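Local coordinates for protein uroporphyrinogen III cosynthase (HemD) (Helicobacter pylori, PDB 3P9Z) that probably catalyses the cyclization of the linear tetrapyrrole hydroxymethylbilane to the macrocycle uroporphyrinogen III, a step of porphyrin biosynthesis, at residues M4-V8 and A221-R225; C27-L31 and F50-L56; F38-T44 and I68-L73; T187-N193 and I204-A209. All coordinates share one frame. Where two conformers were deposited one is given. Numbering follows the deposited sequence.

Interaction 1: M4-V8 and A221-R225; sequences MREIV and ALSLR
Both ends of the modelled chain meet here. Residues 4-8 run extended (phi -77 to -120°, psi 120 to 141°) and become a strand at Ile7, while 221-225 form the last turn of helix 214-223 and its tail: Leu224 N bonds Ala221 O at 3.0 Å, and Arg225 N reaches Leu222 O only weakly at 3.3 Å. The closest CA pairs are Arg5 with Arg225 (5.1 Å) and Ile7 with Ala221 (6.8 Å). Met4, a selenomethionine with chi1 and chi2 both t and chi3 m, lays SE over one face of the Arg225 guanidinium, 3.6 Å from NH1. Arg5 N then donates to Arg225 O at 3.2 Å, almost straight at 178°. The CA-to-CB bond of Arg5 points toward the helix end, bringing CD 3.9 Å from Leu224 O, while the guanidinium turns to its hydrogen-bond partners Lys162 O and Thr187 OG1. Glu6 points away. Ile7 (chi1 m, chi2 t) points toward the helix, its CD1 3.9 Å from Ala221 CB and 3.7 Å from Leu222 CD2. This is helix-on-sheet packing, with Ala221 and Ile7 both also touching Ile166 of strand 164-167. The chemistry is graded: apolar carbons meet around buried Ile7 and Ala221, with partly exposed Leu222 at the side, whereas one backbone hydrogen bond and a selenium-guanidinium contact join the more exposed ends of the modelled chain.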
loop_
_atom_site.group_PDB
_atom_site.type_symbol
_atom_site.label_atom_id
_atom_site.label_comp_id
_atom_site.label_asym_id
_atom_site.label_seq_id
_atom_site.Cartn_x
_atom_site.Cartn_y
_atom_site.Cartn_z
HETATM N N MSE A 4 19.877 -25.333 -3.625
HETATM C CA MSE A 4 19.499 -24.066 -2.950
HETATM C C MSE A 4 18.149 -23.579 -3.472
HETATM O O MSE A 4 17.907 -23.555 -4.687
HETATM C CB MSE A 4 20.569 -23.000 -3.175
HETATM C CG MSE A 4 20.286 -21.700 -2.460
HETATM SE SE MSE A 4 21.835 -20.507 -2.360
HETATM C CE MSE A 4 22.942 -21.557 -1.122
ATOM N N ARG A 5 17.282 -23.178 -2.547
ATOM C CA ARG A 5 15.911 -22.773 -2.881
ATOM C C ARG A 5 15.871 -21.335 -3.414
ATOM O O ARG A 5 16.592 -20.484 -2.917
ATOM C CB ARG A 5 15.008 -22.931 -1.652
ATOM C CG ARG A 5 15.055 -24.331 -1.019
ATOM C CD ARG A 5 14.199 -24.404 0.236
ATOM N NE ARG A 5 12.789 -24.262 -0.101
ATOM C CZ ARG A 5 11.795 -24.160 0.774
ATOM N NH1 ARG A 5 12.027 -24.215 2.087
ATOM N NH2 ARG A 5 10.556 -24.037 0.329
ATOM N N GLU A 6 15.038 -21.089 -4.426
ATOM C CA GLU A 6 14.863 -19.756 -5.003
ATOM C C GLU A 6 13.997 -18.866 -4.107
ATOM O O GLU A 6 12.937 -19.286 -3.667
ATOM C CB GLU A 6 14.170 -19.850 -6.359
ATOM C CG GLU A 6 15.080 -20.019 -7.572
ATOM C CD GLU A 6 14.441 -19.425 -8.829
ATOM O OE1 GLU A 6 14.035 -18.236 -8.812
ATOM O OE2 GLU A 6 14.334 -20.154 -9.832
ATOM N N ILE A 7 14.436 -17.635 -3.882
ATOM C CA ILE A 7 13.676 -16.651 -3.121
ATOM C C ILE A 7 12.924 -15.701 -4.081
ATOM O O ILE A 7 13.541 -15.016 -4.916
ATOM C CB ILE A 7 14.594 -15.889 -2.149
ATOM C CG1 ILE A 7 15.153 -16.844 -1.086
ATOM C CG2 ILE A 7 13.871 -14.690 -1.497
ATOM C CD1 ILE A 7 16.345 -16.297 -0.291
ATOM N N VAL A 8 11.596 -15.682 -3.958
ATOM C CA VAL A 8 10.728 -14.868 -4.817
ATOM C C VAL A 8 9.896 -13.855 -4.007
ATOM O O VAL A 8 9.199 -14.220 -3.059
ATOM C CB VAL A 8 9.792 -15.764 -5.663
ATOM C CG1 VAL A 8 9.016 -14.950 -6.694
ATOM C CG2 VAL A 8 10.583 -16.849 -6.367
ATOM N N ALA A 221 13.951 -15.235 4.895
ATOM C CA ALA A 221 14.074 -16.039 3.675
ATOM C C ALA A 221 15.453 -16.685 3.544
ATOM O O ALA A 221 15.561 -17.890 3.266
ATOM C CB ALA A 221 13.744 -15.202 2.429
ATOM N N LEU A 222 16.500 -15.895 3.775
ATOM C CA LEU A 222 17.874 -16.391 3.650
ATOM C C LEU A 222 18.215 -17.452 4.694
ATOM O O LEU A 222 18.989 -18.357 4.408
ATOM C CB LEU A 222 18.886 -15.254 3.714
ATOM C CG LEU A 222 18.879 -14.273 2.534
ATOM C CD1 LEU A 222 19.740 -13.065 2.875
ATOM C CD2 LEU A 222 19.377 -14.955 1.270
ATOM N N SER A 223 17.640 -17.349 5.889
ATOM C CA SER A 223 17.866 -18.367 6.917
ATOM C C SER A 223 17.291 -19.728 6.497
ATOM O O SER A 223 17.587 -20.753 7.103
ATOM C CB SER A 223 17.246 -17.932 8.246
ATOM O OG SER A 223 15.833 -17.957 8.166
ATOM N N LEU A 224 16.464 -19.722 5.457
ATOM C CA LEU A 224 15.740 -20.919 5.035
ATOM C C LEU A 224 16.199 -21.456 3.680
ATOM O O LEU A 224 15.747 -22.521 3.247
ATOM C CB LEU A 224 14.219 -20.657 5.017
ATOM C CG LEU A 224 13.507 -20.466 6.359
ATOM C CD1 LEU A 224 12.145 -19.846 6.151
ATOM C CD2 LEU A 224 13.374 -21.786 7.135
ATOM N N ARG A 225 17.101 -20.738 3.015
ATOM C CA ARG A 225 17.461 -21.081 1.638
ATOM C C ARG A 225 18.253 -22.397 1.574
ATOM O O ARG A 225 18.285 -23.045 0.526
ATOM C CB ARG A 225 18.233 -19.947 0.955
ATOM C CG ARG A 225 19.658 -19.834 1.434
ATOM C CD ARG A 225 20.427 -18.682 0.802
ATOM N NE ARG A 225 21.840 -18.778 1.171
ATOM C CZ ARG A 225 22.834 -18.198 0.508
ATOM N NH1 ARG A 225 22.572 -17.468 -0.569
ATOM N NH2 ARG A 225 24.092 -18.361 0.913
#

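Interaction 2: C27-L31 and F50-L56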
loop_
_atom_site.group_PDB
_atom_site.type_symbol
_atom_site.label_atom_id
_atom_site.label_comp_id
_atom_site.label_asym_id
_atom_site.label_seq_id
_atom_site.Cartn_x
_atom_site.Cartn_y
_atom_site.Cartn_z
ATOM N N CYS A 27 -4.484 1.946 -10.207
ATOM C CA CYS A 27 -5.254 2.722 -11.159
ATOM C C CYS A 27 -5.618 4.061 -10.521
ATOM O O CYS A 27 -6.035 4.132 -9.369
ATOM C CB CYS A 27 -6.473 1.938 -11.646
ATOM S SG CYS A 27 -6.020 0.365 -12.459
ATOM N N TYR A 28 -5.403 5.131 -11.277
ATOM C CA TYR A 28 -5.588 6.491 -10.768
ATOM C C TYR A 28 -6.885 7.129 -11.236
ATOM O O TYR A 28 -7.263 6.978 -12.401
ATOM C CB TYR A 28 -4.417 7.373 -11.166
ATOM C CG TYR A 28 -3.093 6.986 -10.563
ATOM C CD1 TYR A 28 -3.013 6.268 -9.364
ATOM C CD2 TYR A 28 -1.912 7.380 -11.169
ATOM C CE1 TYR A 28 -1.774 5.931 -8.807
ATOM C CE2 TYR A 28 -0.680 7.058 -10.621
ATOM C CZ TYR A 28 -0.619 6.341 -9.447
ATOM O OH TYR A 28 0.613 6.036 -8.937
ATOM N N TYR A 29 -7.562 7.818 -10.311
ATOM C CA TYR A 29 -8.808 8.526 -10.586
ATOM C C TYR A 29 -8.638 10.012 -10.292
ATOM O O TYR A 29 -8.186 10.390 -9.208
ATOM C CB TYR A 29 -9.964 7.970 -9.751
ATOM C CG TYR A 29 -10.137 6.478 -9.860
ATOM C CD1 TYR A 29 -10.609 5.894 -11.040
ATOM C CD2 TYR A 29 -9.821 5.648 -8.796
ATOM C CE1 TYR A 29 -10.762 4.518 -11.144
ATOM C CE2 TYR A 29 -9.975 4.272 -8.889
ATOM C CZ TYR A 29 -10.446 3.716 -10.060
ATOM O OH TYR A 29 -10.588 2.350 -10.151
ATOM N N PRO A 30 -8.985 10.865 -11.266
ATOM C CA PRO A 30 -8.871 12.308 -11.047
ATOM C C PRO A 30 -9.700 12.792 -9.852
ATOM O O PRO A 30 -10.776 12.264 -9.564
ATOM C CB PRO A 30 -9.411 12.905 -12.361
ATOM C CG PRO A 30 -9.119 11.863 -13.381
ATOM C CD PRO A 30 -9.408 10.557 -12.647
ATOM N N LEU A 31 -9.176 13.783 -9.154
ATOM C CA LEU A 31 -9.918 14.429 -8.089
ATOM C C LEU A 31 -10.858 15.456 -8.707
ATOM O O LEU A 31 -10.414 16.475 -9.267
ATOM C CB LEU A 31 -8.956 15.070 -7.088
ATOM C CG LEU A 31 -9.547 15.777 -5.879
ATOM C CD1 LEU A 31 -10.174 14.769 -4.909
ATOM C CD2 LEU A 31 -8.434 16.595 -5.223
ATOM N N PHE A 50 0.996 9.968 -5.263
ATOM C CA PHE A 50 1.396 9.757 -6.663
ATOM C C PHE A 50 0.241 9.934 -7.639
ATOM O O PHE A 50 0.426 10.434 -8.738
ATOM C CB PHE A 50 2.009 8.371 -6.853
ATOM C CG PHE A 50 3.276 8.170 -6.100
ATOM C CD1 PHE A 50 4.213 9.197 -6.002
ATOM C CD2 PHE A 50 3.547 6.943 -5.493
ATOM C CE1 PHE A 50 5.407 9.008 -5.301
ATOM C CE2 PHE A 50 4.733 6.742 -4.785
ATOM C CZ PHE A 50 5.665 7.770 -4.680
ATOM N N SER A 51 -0.943 9.503 -7.224
ATOM C CA SER A 51 -2.153 9.690 -7.990
ATOM C C SER A 51 -2.408 11.171 -8.250
ATOM O O SER A 51 -2.671 11.556 -9.383
ATOM C CB SER A 51 -3.353 9.077 -7.259
ATOM O OG SER A 51 -4.549 9.275 -8.017
ATOM N N LEU A 52 -2.342 11.998 -7.208
ATOM C CA LEU A 52 -2.565 13.451 -7.364
ATOM C C LEU A 52 -1.547 14.083 -8.313
ATOM O O LEU A 52 -1.916 14.800 -9.238
ATOM C CB LEU A 52 -2.552 14.165 -6.002
ATOM C CG LEU A 52 -3.686 13.861 -5.018
ATOM C CD1 LEU A 52 -3.454 14.634 -3.736
ATOM C CD2 LEU A 52 -5.067 14.186 -5.607
ATOM N N LEU A 53 -0.272 13.777 -8.094
ATOM C CA LEU A 53 0.812 14.221 -8.965
ATOM C C LEU A 53 0.587 13.930 -10.468
ATOM O O LEU A 53 0.870 14.782 -11.320
ATOM C CB LEU A 53 2.139 13.611 -8.492
ATOM C CG LEU A 53 2.634 14.115 -7.131
ATOM C CD1 LEU A 53 3.849 13.328 -6.684
ATOM C CD2 LEU A 53 2.960 15.611 -7.185
ATOM N N GLU A 54 0.072 12.742 -10.779
ATOM C CA GLU A 54 -0.148 12.332 -12.165
ATOM C C GLU A 54 -1.420 12.902 -12.798
ATOM O O GLU A 54 -1.360 13.486 -13.882
ATOM C CB GLU A 54 -0.118 10.800 -12.307
ATOM C CG GLU A 54 -0.245 10.334 -13.752
ATOM C CD GLU A 54 0.011 8.843 -13.952
ATOM O OE1 GLU A 54 1.096 8.357 -13.550
ATOM O OE2 GLU A 54 -0.875 8.162 -14.533
ATOM N N THR A 55 -2.568 12.724 -12.143
ATOM C CA THR A 55 -3.847 13.121 -12.731
ATOM C C THR A 55 -4.010 14.643 -12.776
ATOM O O THR A 55 -4.832 15.155 -13.531
ATOM C CB THR A 55 -5.050 12.556 -11.961
ATOM O OG1 THR A 55 -5.025 13.071 -10.630
ATOM C CG2 THR A 55 -5.035 11.018 -11.930
ATOM N N LEU A 56 -3.238 15.353 -11.952
ATOM C CA LEU A 56 -3.371 16.807 -11.820
ATOM C C LEU A 56 -2.088 17.575 -12.150
ATOM O O LEU A 56 -1.980 18.742 -11.807
ATOM C CB LEU A 56 -3.846 17.180 -10.398
ATOM C CG LEU A 56 -5.191 16.660 -9.883
ATOM C CD1 LEU A 56 -5.331 17.001 -8.415
ATOM C CD2 LEU A 56 -6.376 17.220 -10.688
HETATM O O HOH W 1 -5.950 11.747 -8.543
#
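The flat ring of Tyr28 lies on the backbone of helix 46-55: Ser51 CA sits 3.6 Å from the ring centroid and 5° off its normal, a CH-pi contact over the face. Neighbours one turn of helix apart frame the ring, Phe50 CB lying 3.4 Å from Tyr28 OH and Glu54 OE2 at the ring edge, 3.6 Å from Tyr28 CD2. Next along, Thr55 is the bump: its CG2 nestles 3.8 Å from Tyr28 CB, and its CB lies 3.9 Å from Pro30 CA. Water 1 fills the gap left between Tyr29 O (2.7 Å), Ser51 OG (2.9 Å) and Thr55 OG1 (2.6 Å), bonding all three. Leu31 closes the far end, CD2 4.2 Å from Leu52 CD2 and CB 4.3 Å from Leu56 CD1. This is helix-on-strand packing, the end of strand 19-28 and its continuation lying along helix 46-55. Strand 135-146 flanks 27-31 through backbone bonds of Cys27 with Glu143 and Tyr29 with Val141, Ser51 OG ties the helix to Val141 O, and Leu65 of helix 60-66 touches Leu31, Leu52 and Leu56.

Interaction 3: F38-T44 and I68-L73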
loop_
_atom_site.group_PDB
_atom_site.type_symbol
_atom_site.label_atom_id
_atom_site.label_comp_id
_atom_site.label_asym_id
_atom_site.label_seq_id
_atom_site.Cartn_x
_atom_site.Cartn_y
_atom_site.Cartn_z
ATOM N N PHE A 38 -11.524 22.986 2.346
ATOM C CA PHE A 38 -10.669 22.198 3.258
ATOM C C PHE A 38 -9.386 22.889 3.703
ATOM O O PHE A 38 -8.644 23.436 2.872
ATOM C CB PHE A 38 -10.339 20.824 2.644
ATOM C CG PHE A 38 -11.556 20.074 2.188
ATOM C CD1 PHE A 38 -12.316 19.338 3.095
ATOM C CD2 PHE A 38 -11.946 20.110 0.844
ATOM C CE1 PHE A 38 -13.456 18.662 2.666
ATOM C CE2 PHE A 38 -13.078 19.435 0.397
ATOM C CZ PHE A 38 -13.842 18.718 1.304
ATOM N N ASN A 39 -9.103 22.821 5.006
ATOM C CA ASN A 39 -7.817 23.332 5.523
ATOM C C ASN A 39 -6.874 22.241 6.059
ATOM O O ASN A 39 -5.846 22.542 6.687
ATOM C CB ASN A 39 -8.026 24.434 6.588
ATOM C CG ASN A 39 -8.957 24.005 7.731
ATOM O OD1 ASN A 39 -9.435 22.862 7.792
ATOM N ND2 ASN A 39 -9.229 24.946 8.644
ATOM N N ALA A 40 -7.232 20.985 5.811
ATOM C CA ALA A 40 -6.370 19.856 6.131
ATOM C C ALA A 40 -6.596 18.717 5.159
ATOM O O ALA A 40 -7.737 18.400 4.807
ATOM C CB ALA A 40 -6.618 19.360 7.576
ATOM N N LEU A 41 -5.505 18.090 4.743
ATOM C CA LEU A 41 -5.590 16.869 3.963
ATOM C C LEU A 41 -5.035 15.729 4.808
ATOM O O LEU A 41 -4.149 15.935 5.647
ATOM C CB LEU A 41 -4.750 16.973 2.696
ATOM C CG LEU A 41 -4.887 18.170 1.741
ATOM C CD1 LEU A 41 -3.804 18.051 0.692
ATOM C CD2 LEU A 41 -6.282 18.277 1.089
ATOM N N ILE A 42 -5.535 14.527 4.571
ATOM C CA ILE A 42 -4.935 13.368 5.200
ATOM C C ILE A 42 -4.728 12.229 4.203
ATOM O O ILE A 42 -5.574 11.979 3.338
ATOM C CB ILE A 42 -5.683 12.956 6.504
ATOM C CG1 ILE A 42 -4.936 11.819 7.226
ATOM C CG2 ILE A 42 -7.166 12.615 6.245
ATOM C CD1 ILE A 42 -5.324 11.702 8.655
ATOM N N PHE A 43 -3.568 11.584 4.325
ATOM C CA PHE A 43 -3.145 10.481 3.485
ATOM C C PHE A 43 -2.737 9.311 4.377
ATOM O O PHE A 43 -2.167 9.521 5.456
ATOM C CB PHE A 43 -1.915 10.890 2.652
ATOM C CG PHE A 43 -2.164 12.042 1.709
ATOM C CD1 PHE A 43 -2.113 13.360 2.163
ATOM C CD2 PHE A 43 -2.426 11.804 0.362
ATOM C CE1 PHE A 43 -2.334 14.445 1.288
ATOM C CE2 PHE A 43 -2.638 12.875 -0.533
ATOM C CZ PHE A 43 -2.594 14.192 -0.072
ATOM N N THR A 44 -3.039 8.095 3.930
ATOM C CA THR A 44 -2.555 6.878 4.586
ATOM C C THR A 44 -1.551 6.149 3.693
ATOM O O THR A 44 -0.815 5.306 4.170
ATOM C CB THR A 44 -3.695 5.896 4.884
ATOM O OG1 THR A 44 -4.389 5.620 3.668
ATOM C CG2 THR A 44 -4.667 6.465 5.883
ATOM N N ILE A 68 -2.366 23.138 1.018
ATOM C CA ILE A 68 -3.229 22.816 2.149
ATOM C C ILE A 68 -2.469 21.908 3.115
ATOM O O ILE A 68 -1.998 20.837 2.710
ATOM C CB ILE A 68 -4.557 22.148 1.691
ATOM C CG1 ILE A 68 -5.332 23.083 0.759
ATOM C CG2 ILE A 68 -5.407 21.715 2.909
ATOM C CD1 ILE A 68 -6.456 22.401 -0.058
ATOM N N PRO A 69 -2.323 22.334 4.384
ATOM C CA PRO A 69 -1.565 21.502 5.339
ATOM C C PRO A 69 -1.984 20.020 5.294
ATOM O O PRO A 69 -3.176 19.705 5.383
ATOM C CB PRO A 69 -1.865 22.145 6.698
ATOM C CG PRO A 69 -2.186 23.611 6.353
ATOM C CD PRO A 69 -2.889 23.551 5.023
ATOM N N ALA A 70 -0.986 19.146 5.130
ATOM C CA ALA A 70 -1.186 17.718 4.933
ATOM C C ALA A 70 -0.678 16.904 6.131
ATOM O O ALA A 70 0.417 17.164 6.660
ATOM C CB ALA A 70 -0.473 17.263 3.648
ATOM N N TYR A 71 -1.497 15.938 6.541
ATOM C CA TYR A 71 -1.215 15.037 7.643
ATOM C C TYR A 71 -1.063 13.634 7.081
ATOM O O TYR A 71 -1.647 13.298 6.033
ATOM C CB TYR A 71 -2.341 15.082 8.673
ATOM C CG TYR A 71 -2.451 16.427 9.384
ATOM C CD1 TYR A 71 -1.924 16.598 10.660
ATOM C CD2 TYR A 71 -3.067 17.517 8.771
ATOM C CE1 TYR A 71 -2.013 17.807 11.308
ATOM C CE2 TYR A 71 -3.166 18.740 9.407
ATOM C CZ TYR A 71 -2.633 18.877 10.668
ATOM O OH TYR A 71 -2.702 20.071 11.301
ATOM N N ALA A 72 -0.244 12.824 7.751
ATOM C CA ALA A 72 -0.040 11.455 7.330
ATOM C C ALA A 72 0.030 10.551 8.548
ATOM O O ALA A 72 0.331 10.997 9.654
ATOM C CB ALA A 72 1.227 11.337 6.500
ATOM N N LEU A 73 -0.242 9.278 8.342
ATOM C CA LEU A 73 -0.324 8.361 9.459
ATOM C C LEU A 73 0.986 7.632 9.723
ATOM O O LEU A 73 1.192 7.075 10.809
ATOM C CB LEU A 73 -1.477 7.384 9.255
ATOM C CG LEU A 73 -2.848 7.961 9.602
ATOM C CD1 LEU A 73 -3.894 6.927 9.337
ATOM C CD2 LEU A 73 -2.920 8.402 11.071
#
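Ile68 lies just before strand 70-72: its CG2 is 3.5 Å from both Asn39 C and Ala40 N and 3.8 Å from Leu41 CG, so the branched side chain packs against the start of 40-43. Pro69 cannot donate a backbone hydrogen bond, but its O accepts from Leu41 N at 2.9 Å (162°). Ala40 CA makes a CA-H...O contact with Pro69 O at 3.3 Å. Ala70 pairs with Leu41, CA to CA 4.6 Å. Its CB, 4.1 Å from Phe43 CE1, shares a sheet face with Leu41, Phe43 and Ala72, the face that helix 75-83 covers. Tyr71 works in both directions, N to Leu41 O at 2.8 Å and O from Phe43 N at 3.1 Å. These bonds, with a strand angle of 27°, define a parallel pair, and since helices 46-55 and 60-66 lie between the strands in sequence, it is a crossover connection in an alpha/beta domain, with 70-72 an outermost strand. The Tyr71 ring lies on the opposite face with Ile42, its CE2 4.0 Å from Ala40 CB, and meets helix 105-108. Ala72 CA approaches Phe43 O at 3.4 Å. At Leu73 the pairing loosens: N to Phe43 O is a weak bond of 3.5 Å at 134°, and CD1 rests 3.6 Å from Thr44 CG2, whose OG1 bonds Tyr115 OH and a malonate ion, probably from the crystallisation liquor.

Interaction 4: T187-N193 and I204-A209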
loop_
_atom_site.group_PDB
_atom_site.type_symbol
_atom_site.label_atom_id
_atom_site.label_comp_id
_atom_site.label_asym_id
_atom_site.label_seq_id
_atom_site.Cartn_x
_atom_site.Cartn_y
_atom_site.Cartn_z
ATOM N N THR A 187 7.497 -22.492 0.383
ATOM C CA THR A 187 7.446 -21.951 1.740
ATOM C C THR A 187 7.052 -20.478 1.679
ATOM O O THR A 187 7.737 -19.680 1.046
ATOM C CB THR A 187 8.799 -22.126 2.467
ATOM O OG1 THR A 187 9.106 -23.522 2.556
ATOM C CG2 THR A 187 8.760 -21.528 3.848
ATOM N N ALA A 188 5.937 -20.133 2.325
ATOM C CA ALA A 188 5.458 -18.751 2.386
ATOM C C ALA A 188 6.101 -17.995 3.550
ATOM O O ALA A 188 6.265 -18.529 4.662
ATOM C CB ALA A 188 3.928 -18.698 2.519
ATOM N N ILE A 189 6.447 -16.745 3.268
ATOM C CA ILE A 189 6.859 -15.808 4.277
ATOM C C ILE A 189 5.896 -14.623 4.265
ATOM O O ILE A 189 5.540 -14.115 3.202
ATOM C CB ILE A 189 8.321 -15.344 4.026
ATOM C CG1 ILE A 189 9.266 -16.544 4.244
ATOM C CG2 ILE A 189 8.666 -14.124 4.899
ATOM C CD1 ILE A 189 10.744 -16.217 4.208
ATOM N N SER A 190 5.480 -14.195 5.456
ATOM C CA SER A 190 4.593 -13.056 5.589
ATOM C C SER A 190 5.319 -11.919 6.252
ATOM O O SER A 190 6.046 -12.130 7.234
ATOM C CB SER A 190 3.388 -13.442 6.448
ATOM O OG SER A 190 2.585 -14.381 5.762
ATOM N N ILE A 191 5.103 -10.708 5.739
ATOM C CA ILE A 191 5.704 -9.512 6.349
ATOM C C ILE A 191 5.209 -9.270 7.790
ATOM O O ILE A 191 5.965 -8.802 8.654
ATOM C CB ILE A 191 5.468 -8.241 5.464
ATOM C CG1 ILE A 191 6.408 -7.092 5.895
ATOM C CG2 ILE A 191 3.982 -7.845 5.474
ATOM C CD1 ILE A 191 6.734 -6.057 4.764
ATOM N N GLY A 192 3.945 -9.592 8.050
ATOM C CA GLY A 192 3.345 -9.401 9.381
ATOM C C GLY A 192 2.108 -10.279 9.485
ATOM O O GLY A 192 1.756 -10.958 8.508
ATOM N N ASN A 193 1.444 -10.258 10.647
ATOM C CA ASN A 193 0.363 -11.224 10.906
ATOM C C ASN A 193 -0.908 -10.998 10.099
ATOM O O ASN A 193 -1.647 -11.935 9.850
ATOM C CB ASN A 193 0.080 -11.436 12.416
ATOM C CG ASN A 193 -0.332 -10.147 13.168
ATOM O OD1 ASN A 193 -0.729 -9.121 12.584
ATOM N ND2 ASN A 193 -0.237 -10.217 14.488
ATOM N N ILE A 204 -3.081 -21.831 4.179
ATOM C CA ILE A 204 -1.656 -21.757 3.885
ATOM C C ILE A 204 -0.811 -21.275 5.064
ATOM O O ILE A 204 -0.955 -20.143 5.519
ATOM C CB ILE A 204 -1.393 -20.910 2.642
ATOM C CG1 ILE A 204 -1.990 -21.622 1.414
ATOM C CG2 ILE A 204 0.101 -20.696 2.440
ATOM C CD1 ILE A 204 -2.443 -20.696 0.330
ATOM N N PRO A 205 0.098 -22.138 5.542
ATOM C CA PRO A 205 1.003 -21.733 6.618
ATOM C C PRO A 205 2.104 -20.809 6.089
ATOM O O PRO A 205 2.455 -20.857 4.901
ATOM C CB PRO A 205 1.613 -23.064 7.082
ATOM C CG PRO A 205 1.598 -23.943 5.822
ATOM C CD PRO A 205 0.302 -23.542 5.123
ATOM N N SER A 206 2.637 -19.968 6.958
ATOM C CA SER A 206 3.768 -19.136 6.600
ATOM C C SER A 206 4.538 -18.772 7.853
ATOM O O SER A 206 3.986 -18.789 8.949
ATOM C CB SER A 206 3.300 -17.854 5.896
ATOM O OG SER A 206 2.519 -17.071 6.781
ATOM N N TYR A 207 5.806 -18.429 7.668
ATOM C CA TYR A 207 6.613 -17.852 8.722
ATOM C C TYR A 207 6.529 -16.348 8.619
ATOM O O TYR A 207 6.386 -15.793 7.516
ATOM C CB TYR A 207 8.075 -18.285 8.589
ATOM C CG TYR A 207 8.307 -19.772 8.749
ATOM C CD1 TYR A 207 8.259 -20.385 10.013
ATOM C CD2 TYR A 207 8.621 -20.572 7.632
ATOM C CE1 TYR A 207 8.498 -21.773 10.159
ATOM C CE2 TYR A 207 8.858 -21.959 7.767
ATOM C CZ TYR A 207 8.791 -22.542 9.032
ATOM O OH TYR A 207 9.025 -23.894 9.159
ATOM N N ILE A 208 6.628 -15.680 9.758
ATOM C CA ILE A 208 6.455 -14.233 9.790
ATOM C C ILE A 208 7.772 -13.558 10.112
ATOM O O ILE A 208 8.461 -13.958 11.057
ATOM C CB ILE A 208 5.394 -13.840 10.847
ATOM C CG1 ILE A 208 4.072 -14.590 10.587
ATOM C CG2 ILE A 208 5.203 -12.327 10.901
ATOM C CD1 ILE A 208 3.039 -14.486 11.744
ATOM N N ALA A 209 8.119 -12.532 9.344
ATOM C CA ALA A 209 9.270 -11.661 9.657
ATOM C C ALA A 209 9.254 -11.115 11.097
ATOM O O ALA A 209 8.177 -10.898 11.679
ATOM C CB ALA A 209 9.358 -10.495 8.641
HETATM O O HOH W 2 4.325 -22.212 3.650
HETATM O O HOH W 3 6.431 -8.578 11.411
#
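Three backbone bonds define the parallel pairing: Tyr207 N to Ala188 O (3.0 Å), Ser190 N to Tyr207 O (2.8 Å) and Ala209 N to Ser190 O (3.0 Å), with angles of 155 to 168°. At the start of the pair Ala188 N and Pro205 O are 4.4 Å apart, too far to bond, and water 2 joins them instead, accepting from Ala188 N at 2.9 Å and donating to Pro205 O at 2.6 Å. Past the other end, water 3 donates to both Ile191 O (2.8 Å) and Ala209 O (2.9 Å). On one face Ser190 OG donates to Ser206 OG at 2.9 Å. Thr187 OG1 has its partner outside the pair, Arg5 NH2. Gly192, the N-cap position of helix 193-201, brings its CA 3.8 Å from Ile208 CG2. The strands and that helix form a beta-alpha-beta unit: helix 193-201 covers the face of Ser190 and Ser206, helix 214-223 that of Ile189 and Tyr207, and strand 164-167 flanks 187-190 on its other side.

The four contacts fall into two groups about 33 to 41 Å apart between centres, consistent with the two-domain build of this family. Interactions 3 and 4 are parallel strand pairs at the sheet's outermost positions; interaction 3, the more buried, is joined by direct bonds, the last weak, while interaction 4 adds a water bridge at each end to its direct bonds. Interactions 1 and 2, partly buried with exposed residues at their edges, pack the C-terminal part of a helix against one end of a strand, with one direct hydrogen bond in interaction 1 and a water bridge in interaction 2. Within groups, Leu52 CD1 lies 3.7 Å from Phe43 CE2, and Arg5 NH2 2.7 Å from Thr187 OG1.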